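Local coordinates for protein nucleoporin NUP170 (PDB 5HAX) that probably serves as a structural scaffold nucleoporin of the nuclear pore complex, joining an N-terminal beta-propeller to a helical C-terminal region, at residues L382-V394 against R439-A451. Sequence-based numbering, arbitrary orientation.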
ATOM      1  N   LEU A 382     -14.802 -10.669   9.644  1.00 44.91           N
ATOM      2  CA  LEU A 382     -14.376  -9.848   8.520  1.00 43.47           C
ATOM      3  C   LEU A 382     -12.862  -9.915   8.413  1.00 34.20           C
ATOM      4  O   LEU A 382     -12.167 -10.049   9.423  1.00 35.96           O
ATOM      5  CB  LEU A 382     -14.813  -8.385   8.688  1.00 44.94           C
ATOM      6  CG  LEU A 382     -16.312  -8.110   8.776  1.00 50.17           C
ATOM      7  CD1 LEU A 382     -16.556  -6.690   9.262  1.00 46.70           C
ATOM      8  CD2 LEU A 382     -16.969  -8.337   7.424  1.00 53.09           C
ATOM      9  N   GLY A 383     -12.356  -9.806   7.190  1.00 38.20           N
ATOM     10  CA  GLY A 383     -10.923  -9.869   6.962  1.00 41.77           C
ATOM     11  C   GLY A 383     -10.509  -9.068   5.750  1.00 36.44           C
ATOM     12  O   GLY A 383     -11.243  -8.979   4.760  1.00 35.01           O
ATOM     13  N   PHE A 384      -9.307  -8.492   5.826  1.00 33.75           N
ATOM     14  CA  PHE A 384      -8.770  -7.644   4.769  1.00 35.92           C
ATOM     15  C   PHE A 384      -7.268  -7.862   4.648  1.00 39.23           C
ATOM     16  O   PHE A 384      -6.578  -8.045   5.656  1.00 38.96           O
ATOM     17  CB  PHE A 384      -9.046  -6.161   5.052  1.00 40.64           C
ATOM     18  CG  PHE A 384     -10.485  -5.853   5.354  1.00 41.13           C
ATOM     19  CD1 PHE A 384     -11.342  -5.434   4.350  1.00 44.70           C
ATOM     20  CD2 PHE A 384     -10.981  -5.976   6.643  1.00 42.46           C
ATOM     21  CE1 PHE A 384     -12.667  -5.149   4.626  1.00 40.91           C
ATOM     22  CE2 PHE A 384     -12.304  -5.693   6.922  1.00 43.43           C
ATOM     23  CZ  PHE A 384     -13.146  -5.279   5.912  1.00 43.62           C
ATOM     24  N   ARG A 385      -6.766  -7.834   3.412  1.00 38.55           N
ATOM     25  CA  ARG A 385      -5.334  -7.887   3.141  1.00 42.27           C
ATOM     26  C   ARG A 385      -4.962  -6.749   2.205  1.00 44.17           C
ATOM     27  O   ARG A 385      -5.640  -6.519   1.198  1.00 44.20           O
ATOM     28  CB  ARG A 385      -4.912  -9.225   2.522  1.00 47.62           C
ATOM     29  CG  ARG A 385      -3.403  -9.357   2.314  1.00 46.84           C
ATOM     30  CD  ARG A 385      -3.046 -10.551   1.434  1.00 38.40           C
ATOM     31  NE  ARG A 385      -1.601 -10.723   1.300  1.00 41.45           N
ATOM     32  CZ  ARG A 385      -0.839 -10.078   0.417  1.00 40.92           C
ATOM     33  NH1 ARG A 385      -1.372  -9.199  -0.421  1.00 39.89           N
ATOM     34  NH2 ARG A 385       0.467 -10.308   0.378  1.00 40.80           N
ATOM     35  N   PHE A 386      -3.884  -6.043   2.542  1.00 38.85           N
ATOM     36  CA  PHE A 386      -3.325  -4.989   1.707  1.00 41.37           C
ATOM     37  C   PHE A 386      -1.856  -5.286   1.452  1.00 34.64           C
ATOM     38  O   PHE A 386      -1.137  -5.712   2.361  1.00 37.71           O
ATOM     39  CB  PHE A 386      -3.470  -3.611   2.369  1.00 40.72           C
ATOM     40  CG  PHE A 386      -4.876  -3.279   2.774  1.00 38.67           C
ATOM     41  CD1 PHE A 386      -5.773  -2.773   1.852  1.00 39.90           C
ATOM     42  CD2 PHE A 386      -5.300  -3.470   4.078  1.00 44.25           C
ATOM     43  CE1 PHE A 386      -7.066  -2.465   2.219  1.00 41.84           C
ATOM     44  CE2 PHE A 386      -6.593  -3.164   4.451  1.00 39.41           C
ATOM     45  CZ  PHE A 386      -7.476  -2.662   3.520  1.00 42.70           C
ATOM     46  N   SER A 387      -1.419  -5.080   0.212  1.00 37.45           N
ATOM     47  CA  SER A 387      -0.008  -5.220  -0.130  1.00 40.09           C
ATOM     48  C   SER A 387       0.821  -4.344   0.804  1.00 37.08           C
ATOM     49  O   SER A 387       0.416  -3.224   1.116  1.00 36.33           O
ATOM     50  CB  SER A 387       0.248  -4.830  -1.588  1.00 41.29           C
ATOM     51  OG  SER A 387      -0.477  -5.654  -2.483  1.00 43.01           O
ATOM     52  N   PRO A 388       1.988  -4.840   1.250  1.00 37.04           N
ATOM     53  CA  PRO A 388       2.642  -6.105   0.905  1.00 38.42           C
ATOM     54  C   PRO A 388       2.239  -7.278   1.804  1.00 39.81           C
ATOM     55  O   PRO A 388       2.991  -8.250   1.896  1.00 37.68           O
ATOM     56  CB  PRO A 388       4.120  -5.771   1.084  1.00 41.81           C
ATOM     57  CG  PRO A 388       4.120  -4.832   2.243  1.00 42.90           C
ATOM     58  CD  PRO A 388       2.818  -4.054   2.180  1.00 39.95           C
ATOM     59  N   GLY A 389       1.080  -7.191   2.456  1.00 40.27           N
ATOM     60  CA  GLY A 389       0.597  -8.287   3.278  1.00 36.05           C
ATOM     61  C   GLY A 389      -0.017  -7.873   4.601  1.00 40.99           C
ATOM     62  O   GLY A 389      -0.260  -8.725   5.462  1.00 44.17           O
ATOM     63  N   TYR A 390      -0.268  -6.578   4.783  1.00 37.71           N
ATOM     64  CA  TYR A 390      -0.933  -6.100   5.991  1.00 37.58           C
ATOM     65  C   TYR A 390      -2.294  -6.776   6.132  1.00 35.41           C
ATOM     66  O   TYR A 390      -3.131  -6.687   5.232  1.00 37.30           O
ATOM     67  CB  TYR A 390      -1.101  -4.581   5.934  1.00 35.99           C
ATOM     68  CG  TYR A 390       0.164  -3.797   5.652  1.00 36.66           C
ATOM     69  CD1 TYR A 390       1.398  -4.207   6.149  1.00 36.79           C
ATOM     70  CD2 TYR A 390       0.120  -2.637   4.885  1.00 38.97           C
ATOM     71  CE1 TYR A 390       2.549  -3.479   5.888  1.00 36.81           C
ATOM     72  CE2 TYR A 390       1.261  -1.906   4.621  1.00 44.38           C
ATOM     73  CZ  TYR A 390       2.472  -2.328   5.125  1.00 39.59           C
ATOM     74  OH  TYR A 390       3.606  -1.594   4.852  1.00 41.62           O
ATOM     75  N   PHE A 391      -2.517  -7.439   7.266  1.00 33.77           N
ATOM     76  CA  PHE A 391      -3.688  -8.285   7.478  1.00 32.61           C
ATOM     77  C   PHE A 391      -4.487  -7.766   8.666  1.00 33.83           C
ATOM     78  O   PHE A 391      -3.944  -7.624   9.766  1.00 36.38           O
ATOM     79  CB  PHE A 391      -3.258  -9.739   7.703  1.00 33.63           C
ATOM     80  CG  PHE A 391      -4.384 -10.667   8.076  1.00 35.58           C
ATOM     81  CD1 PHE A 391      -5.522 -10.752   7.295  1.00 37.01           C
ATOM     82  CD2 PHE A 391      -4.283 -11.480   9.193  1.00 40.99           C
ATOM     83  CE1 PHE A 391      -6.550 -11.614   7.633  1.00 36.19           C
ATOM     84  CE2 PHE A 391      -5.304 -12.345   9.534  1.00 38.01           C
ATOM     85  CZ  PHE A 391      -6.437 -12.413   8.750  1.00 36.19           C
ATOM     86  N   PHE A 392      -5.772  -7.490   8.442  1.00 31.73           N
ATOM     87  CA  PHE A 392      -6.711  -7.087   9.485  1.00 34.20           C
ATOM     88  C   PHE A 392      -7.795  -8.148   9.604  1.00 34.45           C
ATOM     89  O   PHE A 392      -8.445  -8.479   8.607  1.00 36.85           O
ATOM     90  CB  PHE A 392      -7.358  -5.733   9.165  1.00 30.67           C
ATOM     91  CG  PHE A 392      -6.418  -4.563   9.249  1.00 35.48           C
ATOM     92  CD1 PHE A 392      -6.492  -3.677  10.309  1.00 43.74           C
ATOM     93  CD2 PHE A 392      -5.474  -4.337   8.262  1.00 39.08           C
ATOM     94  CE1 PHE A 392      -5.637  -2.593  10.388  1.00 42.06           C
ATOM     95  CE2 PHE A 392      -4.615  -3.254   8.338  1.00 40.37           C
ATOM     96  CZ  PHE A 392      -4.698  -2.384   9.401  1.00 38.60           C
ATOM     97  N   ASP A 393      -8.001  -8.670  10.815  1.00 33.07           N
ATOM     98  CA  ASP A 393      -9.022  -9.686  11.070  1.00 36.40           C
ATOM     99  C   ASP A 393      -9.907  -9.240  12.224  1.00 35.00           C
ATOM    100  O   ASP A 393      -9.412  -8.961  13.321  1.00 36.11           O
ATOM    101  CB  ASP A 393      -8.393 -11.044  11.390  1.00 35.61           C
ATOM    102  CG  ASP A 393      -9.419 -12.165  11.432  1.00 39.08           C
ATOM    103  OD1 ASP A 393     -10.584 -11.926  11.055  1.00 41.66           O
ATOM    104  OD2 ASP A 393      -9.061 -13.290  11.832  1.00 38.75           O
ATOM    105  N   VAL A 394     -11.213  -9.187  11.974  1.00 36.41           N
ATOM    106  CA  VAL A 394     -12.200  -8.825  12.987  1.00 41.83           C
ATOM    107  C   VAL A 394     -12.648 -10.126  13.645  1.00 39.11           C
ATOM    108  O   VAL A 394     -13.408 -10.900  13.061  1.00 38.16           O
ATOM    109  CB  VAL A 394     -13.381  -8.066  12.377  1.00 44.96           C
ATOM    110  CG1 VAL A 394     -14.376  -7.663  13.460  1.00 53.89           C
ATOM    111  CG2 VAL A 394     -12.892  -6.846  11.609  1.00 45.14           C
ATOM    112  N   ARG A 439     -18.862  -2.229  16.714  1.00 63.40           N
ATOM    113  CA  ARG A 439     -18.940  -3.279  15.707  1.00 62.80           C
ATOM    114  C   ARG A 439     -18.252  -2.782  14.442  1.00 52.73           C
ATOM    115  O   ARG A 439     -18.692  -1.798  13.839  1.00 53.32           O
ATOM    116  CB  ARG A 439     -20.391  -3.655  15.414  1.00 63.21           C
ATOM    117  CG  ARG A 439     -20.544  -4.837  14.468  1.00 70.73           C
ATOM    118  CD  ARG A 439     -22.007  -5.140  14.190  1.00 79.20           C
ATOM    119  NE  ARG A 439     -22.212  -6.531  13.798  1.00 85.10           N
ATOM    120  CZ  ARG A 439     -22.262  -7.549  14.653  1.00 84.19           C
ATOM    121  NH1 ARG A 439     -22.453  -8.784  14.209  1.00 84.46           N
ATOM    122  NH2 ARG A 439     -22.117  -7.336  15.956  1.00 81.49           N
ATOM    123  N   THR A 440     -17.174  -3.454  14.049  1.00 50.82           N
ATOM    124  CA  THR A 440     -16.458  -3.070  12.841  1.00 46.23           C
ATOM    125  C   THR A 440     -17.300  -3.381  11.610  1.00 50.01           C
ATOM    126  O   THR A 440     -17.922  -4.441  11.514  1.00 49.72           O
ATOM    127  CB  THR A 440     -15.116  -3.799  12.761  1.00 51.29           C
ATOM    128  OG1 THR A 440     -14.367  -3.556  13.958  1.00 52.98           O
ATOM    129  CG2 THR A 440     -14.309  -3.322  11.554  1.00 43.04           C
ATOM    130  N   ILE A 441     -17.315  -2.442  10.669  1.00 43.70           N
ATOM    131  CA  ILE A 441     -18.100  -2.553   9.445  1.00 42.73           C
ATOM    132  C   ILE A 441     -17.202  -2.714   8.224  1.00 43.56           C
ATOM    133  O   ILE A 441     -17.437  -3.579   7.379  1.00 42.78           O
ATOM    134  CB  ILE A 441     -19.035  -1.333   9.285  1.00 46.54           C
ATOM    135  CG1 ILE A 441     -20.098  -1.345  10.389  1.00 53.00           C
ATOM    136  CG2 ILE A 441     -19.700  -1.331   7.907  1.00 45.25           C
ATOM    137  CD1 ILE A 441     -20.893  -0.066  10.492  1.00 52.27           C
ATOM    138  N   GLU A 442     -16.166  -1.887   8.115  1.00 40.19           N
ATOM    139  CA  GLU A 442     -15.334  -1.868   6.922  1.00 41.92           C
ATOM    140  C   GLU A 442     -13.976  -1.284   7.280  1.00 44.29           C
ATOM    141  O   GLU A 442     -13.857  -0.481   8.210  1.00 38.53           O
ATOM    142  CB  GLU A 442     -15.996  -1.052   5.805  1.00 42.38           C
ATOM    143  CG  GLU A 442     -15.448  -1.324   4.417  1.00 56.23           C
ATOM    144  CD  GLU A 442     -16.087  -0.446   3.355  1.00 61.61           C
ATOM    145  OE1 GLU A 442     -17.113   0.204   3.652  1.00 58.79           O
ATOM    146  OE2 GLU A 442     -15.562  -0.404   2.222  1.00 67.60           O
ATOM    147  N   ILE A 443     -12.955  -1.702   6.534  1.00 41.98           N
ATOM    148  CA  ILE A 443     -11.594  -1.203   6.697  1.00 38.93           C
ATOM    149  C   ILE A 443     -11.042  -0.900   5.312  1.00 41.87           C
ATOM    150  O   ILE A 443     -11.078  -1.761   4.426  1.00 40.64           O
ATOM    151  CB  ILE A 443     -10.694  -2.215   7.436  1.00 44.53           C
ATOM    152  CG1 ILE A 443     -11.253  -2.488   8.837  1.00 37.30           C
ATOM    153  CG2 ILE A 443      -9.260  -1.691   7.528  1.00 40.63           C
ATOM    154  CD1 ILE A 443     -10.496  -3.549   9.622  1.00 38.57           C
ATOM    155  N   GLY A 444     -10.542   0.316   5.128  1.00 39.08           N
ATOM    156  CA  GLY A 444     -10.045   0.745   3.832  1.00 41.38           C
ATOM    157  C   GLY A 444      -8.747   1.514   3.958  1.00 43.09           C
ATOM    158  O   GLY A 444      -8.464   2.142   4.980  1.00 40.98           O
ATOM    159  N   LEU A 445      -7.956   1.455   2.890  1.00 38.81           N
ATOM    160  CA  LEU A 445      -6.671   2.137   2.835  1.00 43.94           C
ATOM    161  C   LEU A 445      -6.883   3.616   2.526  1.00 44.23           C
ATOM    162  O   LEU A 445      -7.631   3.962   1.607  1.00 40.82           O
ATOM    163  CB  LEU A 445      -5.784   1.484   1.774  1.00 42.65           C
ATOM    164  CG  LEU A 445      -4.383   2.054   1.547  1.00 45.66           C
ATOM    165  CD1 LEU A 445      -3.476   1.777   2.733  1.00 46.73           C
ATOM    166  CD2 LEU A 445      -3.786   1.483   0.270  1.00 48.15           C
ATOM    167  N   THR A 446      -6.225   4.486   3.298  1.00 40.36           N
ATOM    168  CA  THR A 446      -6.336   5.930   3.112  1.00 38.84           C
ATOM    169  C   THR A 446      -5.162   6.529   2.353  1.00 47.95           C
ATOM    170  O   THR A 446      -5.298   7.629   1.805  1.00 44.17           O
ATOM    171  CB  THR A 446      -6.446   6.644   4.466  1.00 40.78           C
ATOM    172  OG1 THR A 446      -5.192   6.570   5.155  1.00 41.19           O
ATOM    173  CG2 THR A 446      -7.538   6.024   5.322  1.00 43.17           C
ATOM    174  N   THR A 447      -4.024   5.844   2.319  1.00 42.64           N
ATOM    175  CA  THR A 447      -2.835   6.310   1.626  1.00 50.28           C
ATOM    176  C   THR A 447      -2.704   5.589   0.286  1.00 43.08           C
ATOM    177  O   THR A 447      -3.512   4.730  -0.070  1.00 43.53           O
ATOM    178  CB  THR A 447      -1.600   6.091   2.501  1.00 44.77           C
ATOM    179  OG1 THR A 447      -1.665   4.791   3.100  1.00 49.13           O
ATOM    180  CG2 THR A 447      -1.536   7.137   3.600  1.00 47.16           C
ATOM    181  N   ALA A 448      -1.672   5.955  -0.470  1.00 47.91           N
ATOM    182  CA  ALA A 448      -1.469   5.363  -1.780  1.00 49.83           C
ATOM    183  C   ALA A 448      -1.080   3.890  -1.645  1.00 47.83           C
ATOM    184  O   ALA A 448      -0.403   3.507  -0.687  1.00 45.17           O
ATOM    185  CB  ALA A 448      -0.384   6.115  -2.545  1.00 49.34           C
ATOM    186  N   PRO A 449      -1.502   3.044  -2.586  1.00 55.57           N
ATOM    187  CA  PRO A 449      -1.146   1.621  -2.513  1.00 57.06           C
ATOM    188  C   PRO A 449       0.358   1.418  -2.391  1.00 48.03           C
ATOM    189  O   PRO A 449       1.154   2.114  -3.024  1.00 50.43           O
ATOM    190  CB  PRO A 449      -1.688   1.055  -3.830  1.00 60.99           C
ATOM    191  CG  PRO A 449      -2.804   1.963  -4.198  1.00 59.69           C
ATOM    192  CD  PRO A 449      -2.405   3.327  -3.717  1.00 53.58           C
ATOM    193  N   PHE A 450       0.742   0.454  -1.558  1.00 50.68           N
ATOM    194  CA  PHE A 450       2.151   0.193  -1.308  1.00 46.83           C
ATOM    195  C   PHE A 450       2.794  -0.495  -2.504  1.00 48.52           C
ATOM    196  O   PHE A 450       2.211  -1.396  -3.115  1.00 49.40           O
ATOM    197  CB  PHE A 450       2.316  -0.676  -0.060  1.00 48.34           C
ATOM    198  CG  PHE A 450       3.750  -1.015   0.264  1.00 47.96           C
ATOM    199  CD1 PHE A 450       4.379  -2.091  -0.343  1.00 40.17           C
ATOM    200  CD2 PHE A 450       4.461  -0.266   1.187  1.00 42.68           C
ATOM    201  CE1 PHE A 450       5.693  -2.407  -0.043  1.00 44.94           C
ATOM    202  CE2 PHE A 450       5.775  -0.578   1.490  1.00 46.95           C
ATOM    203  CZ  PHE A 450       6.391  -1.651   0.876  1.00 41.64           C
ATOM    204  N   ALA A 451       4.011  -0.066  -2.830  1.00 47.44           N
ATOM    205  CA  ALA A 451       4.814  -0.718  -3.854  1.00 48.97           C
ATOM    206  C   ALA A 451       6.249  -0.212  -3.778  1.00 46.26           C
ATOM    207  O   ALA A 451       6.511   0.968  -4.035  1.00 54.14           O
ATOM    208  CB  ALA A 451       4.233  -0.476  -5.248  1.00 48.64           C
TER
HETATM  209  O   HOH W   1      -1.118  -1.099  -0.077  1.00 48.75           O
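Ile443 lies across one face of the Phe384 ring, its CB 4.0 Å from the ring centroid and 17° off the normal, a CH-pi contact. With CG1 anti to its carbonyl carbon (chi1 -61°), Ile443 extends CD1 past the rim of that ring to Phe392 CB, 3.9 Å away, while its CG2 sits over a face of the Phe392 ring. Phe386 meets the same residue differently: Ile443 O lies in the plane of its ring, 3.8 Å from CZ, and its CE1 touches Leu445 CB. An alanine in place of Phe384 would probably open a gap beside Ile443 and leave its CB and CG1 without the aromatic face they rest on. At one end, Val394 CG2 meets Thr440 CG2 at 3.8 Å, and Leu382 CD1 rests near the carbonyl oxygen of Thr440. At the other, Pro388, which follows a cis peptide bond, puts CD over a face of the Phe450 ring, 3.9 Å from its centroid. A water accepts from Phe450 N and donates to Ser387 O, bridging backbones that share no direct hydrogen bond. The Tyr390 hydroxyl approaches the Phe450 ring obliquely and is hydrogen-bonded to Glu462. Behind these side chains, the hairpin 382-394 is held by backbone pairing, with a classic beta bulge of Gly389 and Tyr390 opposite Phe386. Strands 382-386 and 440-445 run parallel, their axes 8.1 Å apart at closest approach, but belong to neighbouring sheets, consistent with adjacent propeller blades; Phe474 and Val476 of strand 473-478 continue the apolar layer, and strand 403-409 flanks the hairpin.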